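Local coordinates for GGDEF and EAL domain-containing protein (Vibrio cholerae O1 str. 2010EL-1786, PDB 6PWK), which binds cyclic di-GMP, including in its EAL domain, and as the receptor LapD probably controls large adhesins in biofilm formation, at residues D344-F349 and L383-I388; L359-L364 and D399-H404. All coordinates share one frame; numbering follows the deposited sequence.

Interaction 1: D344-F349 and L383-I388; sequences DYINEF and LGITTI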
# COMPACT_ATOMS: atom_id res chain seq x y z
N ASP A 344 20.33 -10.44 10.18
CA ASP A 344 21.19 -9.41 10.76
C ASP A 344 20.39 -8.27 11.37
O ASP A 344 20.99 -7.35 11.94
CB ASP A 344 22.16 -8.87 9.71
CG ASP A 344 21.45 -8.19 8.55
OD1 ASP A 344 20.27 -8.50 8.31
OD2 ASP A 344 22.08 -7.35 7.88
N TYR A 345 19.06 -8.30 11.26
CA TYR A 345 18.22 -7.30 11.90
C TYR A 345 18.38 -7.29 13.41
O TYR A 345 18.10 -6.28 14.06
CB TYR A 345 16.75 -7.54 11.54
CG TYR A 345 16.23 -8.87 12.03
CD1 TYR A 345 15.64 -9.00 13.29
CD2 TYR A 345 16.31 -10.01 11.24
CE1 TYR A 345 15.16 -10.21 13.74
CE2 TYR A 345 15.83 -11.23 11.68
CZ TYR A 345 15.26 -11.32 12.94
OH TYR A 345 14.78 -12.53 13.39
N ILE A 346 18.82 -8.42 13.99
CA ILE A 346 19.01 -8.51 15.43
C ILE A 346 20.00 -7.46 15.92
O ILE A 346 19.80 -6.84 16.97
CB ILE A 346 19.49 -9.93 15.80
CG1 ILE A 346 18.52 -10.98 15.26
CG2 ILE A 346 19.63 -10.06 17.30
CD1 ILE A 346 19.18 -12.31 15.08
N ASN A 347 21.08 -7.25 15.16
CA ASN A 347 22.10 -6.30 15.58
C ASN A 347 21.54 -4.88 15.63
O ASN A 347 21.91 -4.09 16.51
CB ASN A 347 23.29 -6.38 14.63
CG ASN A 347 24.53 -5.70 15.19
OD1 ASN A 347 24.72 -5.65 16.40
ND2 ASN A 347 25.38 -5.19 14.30
N GLU A 348 20.64 -4.54 14.71
CA GLU A 348 20.09 -3.19 14.69
C GLU A 348 18.97 -3.03 15.72
O GLU A 348 18.92 -2.01 16.42
CB GLU A 348 19.57 -2.85 13.29
CG GLU A 348 19.06 -1.42 13.17
CD GLU A 348 18.17 -1.22 11.95
OE1 GLU A 348 18.11 -0.08 11.44
OE2 GLU A 348 17.52 -2.19 11.52
N PHE A 349 18.09 -4.02 15.84
CA PHE A 349 16.91 -3.88 16.69
C PHE A 349 17.17 -4.23 18.15
O PHE A 349 16.53 -3.64 19.03
CB PHE A 349 15.77 -4.76 16.15
CG PHE A 349 15.10 -4.19 14.93
CD1 PHE A 349 15.63 -4.40 13.67
CD2 PHE A 349 13.93 -3.46 15.04
CE1 PHE A 349 15.01 -3.89 12.54
CE2 PHE A 349 13.31 -2.94 13.92
CZ PHE A 349 13.85 -3.15 12.67
N LEU A 383 25.04 -11.12 22.02
CA LEU A 383 24.46 -9.80 22.17
C LEU A 383 23.68 -9.64 23.47
O LEU A 383 23.06 -8.59 23.67
CB LEU A 383 23.56 -9.49 20.98
CG LEU A 383 24.27 -9.14 19.67
CD1 LEU A 383 23.39 -9.44 18.47
CD2 LEU A 383 24.68 -7.68 19.68
N GLY A 384 23.69 -10.65 24.33
CA GLY A 384 22.94 -10.57 25.58
C GLY A 384 21.45 -10.71 25.41
O GLY A 384 20.69 -10.11 26.19
N ILE A 385 21.00 -11.47 24.42
CA ILE A 385 19.59 -11.64 24.11
C ILE A 385 19.15 -13.03 24.55
O ILE A 385 19.79 -14.03 24.20
CB ILE A 385 19.31 -11.41 22.62
CG1 ILE A 385 19.66 -9.96 22.25
CG2 ILE A 385 17.87 -11.74 22.27
CD1 ILE A 385 19.56 -9.68 20.78
N THR A 386 18.06 -13.09 25.31
CA THR A 386 17.55 -14.36 25.80
C THR A 386 16.99 -15.18 24.65
O THR A 386 16.22 -14.67 23.83
CB THR A 386 16.48 -14.12 26.86
OG1 THR A 386 17.01 -13.31 27.92
CG2 THR A 386 15.99 -15.44 27.44
N THR A 387 17.37 -16.46 24.59
CA THR A 387 16.83 -17.38 23.60
C THR A 387 15.77 -18.26 24.23
O THR A 387 15.94 -18.74 25.36
CB THR A 387 17.93 -18.25 22.99
OG1 THR A 387 18.51 -19.07 24.02
CG2 THR A 387 19.01 -17.39 22.37
N ILE A 388 14.68 -18.47 23.51
CA ILE A 388 13.55 -19.25 23.99
C ILE A 388 13.22 -20.32 22.95
O ILE A 388 12.94 -19.99 21.80
CB ILE A 388 12.31 -18.37 24.26
CG1 ILE A 388 12.65 -17.26 25.25
CG2 ILE A 388 11.15 -19.22 24.77
CD1 ILE A 388 11.49 -16.33 25.56
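Ile346 meets Ile385 and Leu383 through its branch methyl CG2, which lies 3.5 Å from CD1 of Ile385 and 4.0 Å from CD1 of Leu383. The contact is mainly apolar and small, burying 143 Å² in all; the exception is an amide oxygen of Asn347. CG2 of Ile346 is anti to the backbone N (chi1 -55° for CG1), which leaves CG1 beside that N, above the rim of one face of the Tyr345 ring. Isoleucine suits this place because its two branches serve two neighbours, and the long, straight arm of Ile385 (chi2 174°) reaches over to the methyl. At the more exposed border, CD2 of Leu383 lies 3.9 Å from OD1 of Asn347, a van der Waals approach, the methyl being no donor; the oxygen's hydrogen bond is to NH1 of Arg350. A polar amide suits this border, where its oxygen takes the arginine's bond and also lies against a leucine methyl. Gly384 ends helix 367-382 in a Schellman motif, its positive phi (74°) turning the chain toward strand 386-389. The short helix 345-349 thus packs against this helix-to-strand turn, with Ile346 also touching Tyr336 of strand 330-336 and Ile385 resting on Val354 of the parallel strand 353-356.

Interaction 2: L359-L364 and D399-H404; sequences LFTHHL and DFLSEH
This is a small hydrophobic contact between a loop and a helix of the EAL domain: residues 359-364, which follow strand 353-356, pack against the C-terminal part of helix 395-402. Leu364 and Phe400 make the larger part of it. CB of Leu364 comes to the edge of the Phe400 ring, near its plane, and lies 3.4 Å from CD2 of Phe400. The branches extend the contact back along the phenylalanine: CD1 of Leu364 lies 3.6 Å from CD2 of Phe400, and CD2 of Leu364 lies 3.9 Å from CB of Phe400. A branched leucine can thus meet both the ring and its stem, while the broad phenylalanine spans the distance from the helix. Deeper in, CG2 of Thr361 touches CD1 of Leu401 at 3.8 Å. With chi1 of 70°, the threonine places its methyl beside the backbone N and its hydroxyl where OG1 is hydrogen-bonded to the carbonyl of Tyr358, so one side chain serves both the loop's own fold and the apolar seam. The Thr361 side chain is about 7 Å from a bound cyclic di-GMP. Leu401 also rests on Val392 in the loop before its helix, and helix 367-382 borders both segments, receiving Phe360 from one and His404 from the other.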
# COMPACT_ATOMS: atom_id res chain seq x y z
N LEU A 359 9.91 -25.07 14.06
CA LEU A 359 10.43 -26.10 13.17
C LEU A 359 11.77 -26.65 13.63
O LEU A 359 12.23 -27.66 13.09
CB LEU A 359 10.54 -25.57 11.75
CG LEU A 359 9.22 -25.27 11.05
CD1 LEU A 359 9.46 -24.74 9.64
CD2 LEU A 359 8.35 -26.51 11.00
N PHE A 360 12.42 -26.00 14.61
CA PHE A 360 13.68 -26.52 15.13
C PHE A 360 13.47 -27.71 16.06
O PHE A 360 14.36 -28.56 16.18
CB PHE A 360 14.45 -25.42 15.86
CG PHE A 360 15.07 -24.41 14.94
CD1 PHE A 360 16.11 -24.78 14.09
CD2 PHE A 360 14.64 -23.10 14.92
CE1 PHE A 360 16.69 -23.86 13.24
CE2 PHE A 360 15.22 -22.17 14.07
CZ PHE A 360 16.24 -22.55 13.23
N THR A 361 12.31 -27.80 16.71
CA THR A 361 11.96 -28.99 17.47
C THR A 361 11.40 -30.10 16.59
O THR A 361 11.03 -31.16 17.11
CB THR A 361 10.94 -28.64 18.56
OG1 THR A 361 9.68 -28.32 17.96
CG2 THR A 361 11.42 -27.46 19.38
N HIS A 362 11.33 -29.89 15.27
CA HIS A 362 10.70 -30.82 14.35
C HIS A 362 11.70 -31.70 13.60
O HIS A 362 11.42 -32.88 13.36
CB HIS A 362 9.84 -30.06 13.34
CG HIS A 362 8.37 -30.14 13.61
ND1 HIS A 362 7.48 -30.72 12.74
CD2 HIS A 362 7.63 -29.72 14.67
CE1 HIS A 362 6.26 -30.65 13.24
NE2 HIS A 362 6.33 -30.04 14.41
N HIS A 363 12.86 -31.16 13.23
CA HIS A 363 13.86 -31.90 12.45
C HIS A 363 15.20 -31.86 13.19
O HIS A 363 16.11 -31.11 12.82
CB HIS A 363 13.97 -31.35 11.03
CG HIS A 363 13.10 -32.06 10.04
ND1 HIS A 363 13.40 -33.32 9.57
CD2 HIS A 363 11.95 -31.69 9.44
CE1 HIS A 363 12.47 -33.70 8.72
NE2 HIS A 363 11.57 -32.73 8.62
N LEU A 364 15.31 -32.68 14.23
CA LEU A 364 16.53 -32.73 15.02
C LEU A 364 17.64 -33.51 14.34
O LEU A 364 18.82 -33.19 14.51
CB LEU A 364 16.23 -33.36 16.39
CG LEU A 364 15.10 -32.75 17.22
CD1 LEU A 364 14.64 -33.73 18.29
CD2 LEU A 364 15.54 -31.44 17.86
N ASP A 399 15.91 -32.55 25.55
CA ASP A 399 17.32 -32.92 25.71
C ASP A 399 18.15 -32.47 24.52
O ASP A 399 19.29 -32.04 24.68
CB ASP A 399 17.45 -34.42 25.93
CG ASP A 399 16.85 -34.88 27.24
OD1 ASP A 399 16.93 -34.13 28.24
OD2 ASP A 399 16.29 -36.00 27.28
N PHE A 400 17.59 -32.58 23.31
CA PHE A 400 18.35 -32.19 22.12
C PHE A 400 18.55 -30.68 22.06
O PHE A 400 19.61 -30.20 21.64
CB PHE A 400 17.64 -32.68 20.85
CG PHE A 400 18.12 -34.03 20.38
CD1 PHE A 400 18.58 -34.97 21.29
CD2 PHE A 400 18.12 -34.34 19.04
CE1 PHE A 400 19.03 -36.21 20.85
CE2 PHE A 400 18.56 -35.58 18.60
CZ PHE A 400 19.02 -36.51 19.51
N LEU A 401 17.54 -29.91 22.48
CA LEU A 401 17.71 -28.46 22.55
C LEU A 401 18.69 -28.04 23.63
O LEU A 401 19.22 -26.92 23.58
CB LEU A 401 16.35 -27.78 22.78
CG LEU A 401 15.29 -27.95 21.68
CD1 LEU A 401 13.91 -27.62 22.22
CD2 LEU A 401 15.62 -27.09 20.47
N SER A 402 18.95 -28.91 24.61
CA SER A 402 19.87 -28.56 25.69
C SER A 402 21.30 -28.43 25.18
O SER A 402 22.08 -27.64 25.73
CB SER A 402 19.80 -29.61 26.80
OG SER A 402 18.55 -29.57 27.46
N GLU A 403 21.67 -29.18 24.14
CA GLU A 403 23.02 -29.11 23.60
C GLU A 403 23.31 -27.80 22.88
O GLU A 403 24.46 -27.57 22.48
CB GLU A 403 23.27 -30.28 22.66
CG GLU A 403 23.14 -31.64 23.32
CD GLU A 403 23.34 -32.78 22.34
OE1 GLU A 403 23.69 -32.51 21.17
OE2 GLU A 403 23.14 -33.95 22.75
N HIS A 404 22.31 -26.93 22.71
CA HIS A 404 22.48 -25.65 22.04
C HIS A 404 22.35 -24.47 23.01
O HIS A 404 22.02 -23.36 22.57
CB HIS A 404 21.49 -25.52 20.89
CG HIS A 404 21.71 -26.51 19.79
ND1 HIS A 404 21.60 -27.87 19.99
CD2 HIS A 404 22.04 -26.34 18.49
CE1 HIS A 404 21.85 -28.50 18.86
NE2 HIS A 404 22.12 -27.59 17.93

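Along the chain, the segments come in the order 344-349, 359-364, 383-388 and 399-404, so the loops closed by interactions 1 and 2 cross. Interaction 1 closes a loop that runs through strand 353-356 and helix 367-382; interaction 2 starts within it and ends on helix 395-402. Each takes in a different part of the beta-alpha-beta crossover in the barrel-like fold of the EAL domain: interaction 1 the first strand and the helix, interaction 2 the helix and the second strand, 386-389. Their centres are 20 Å apart, and the two do not touch: one packs at the C-terminal end of helix 367-382, the other involves the loop leading into it.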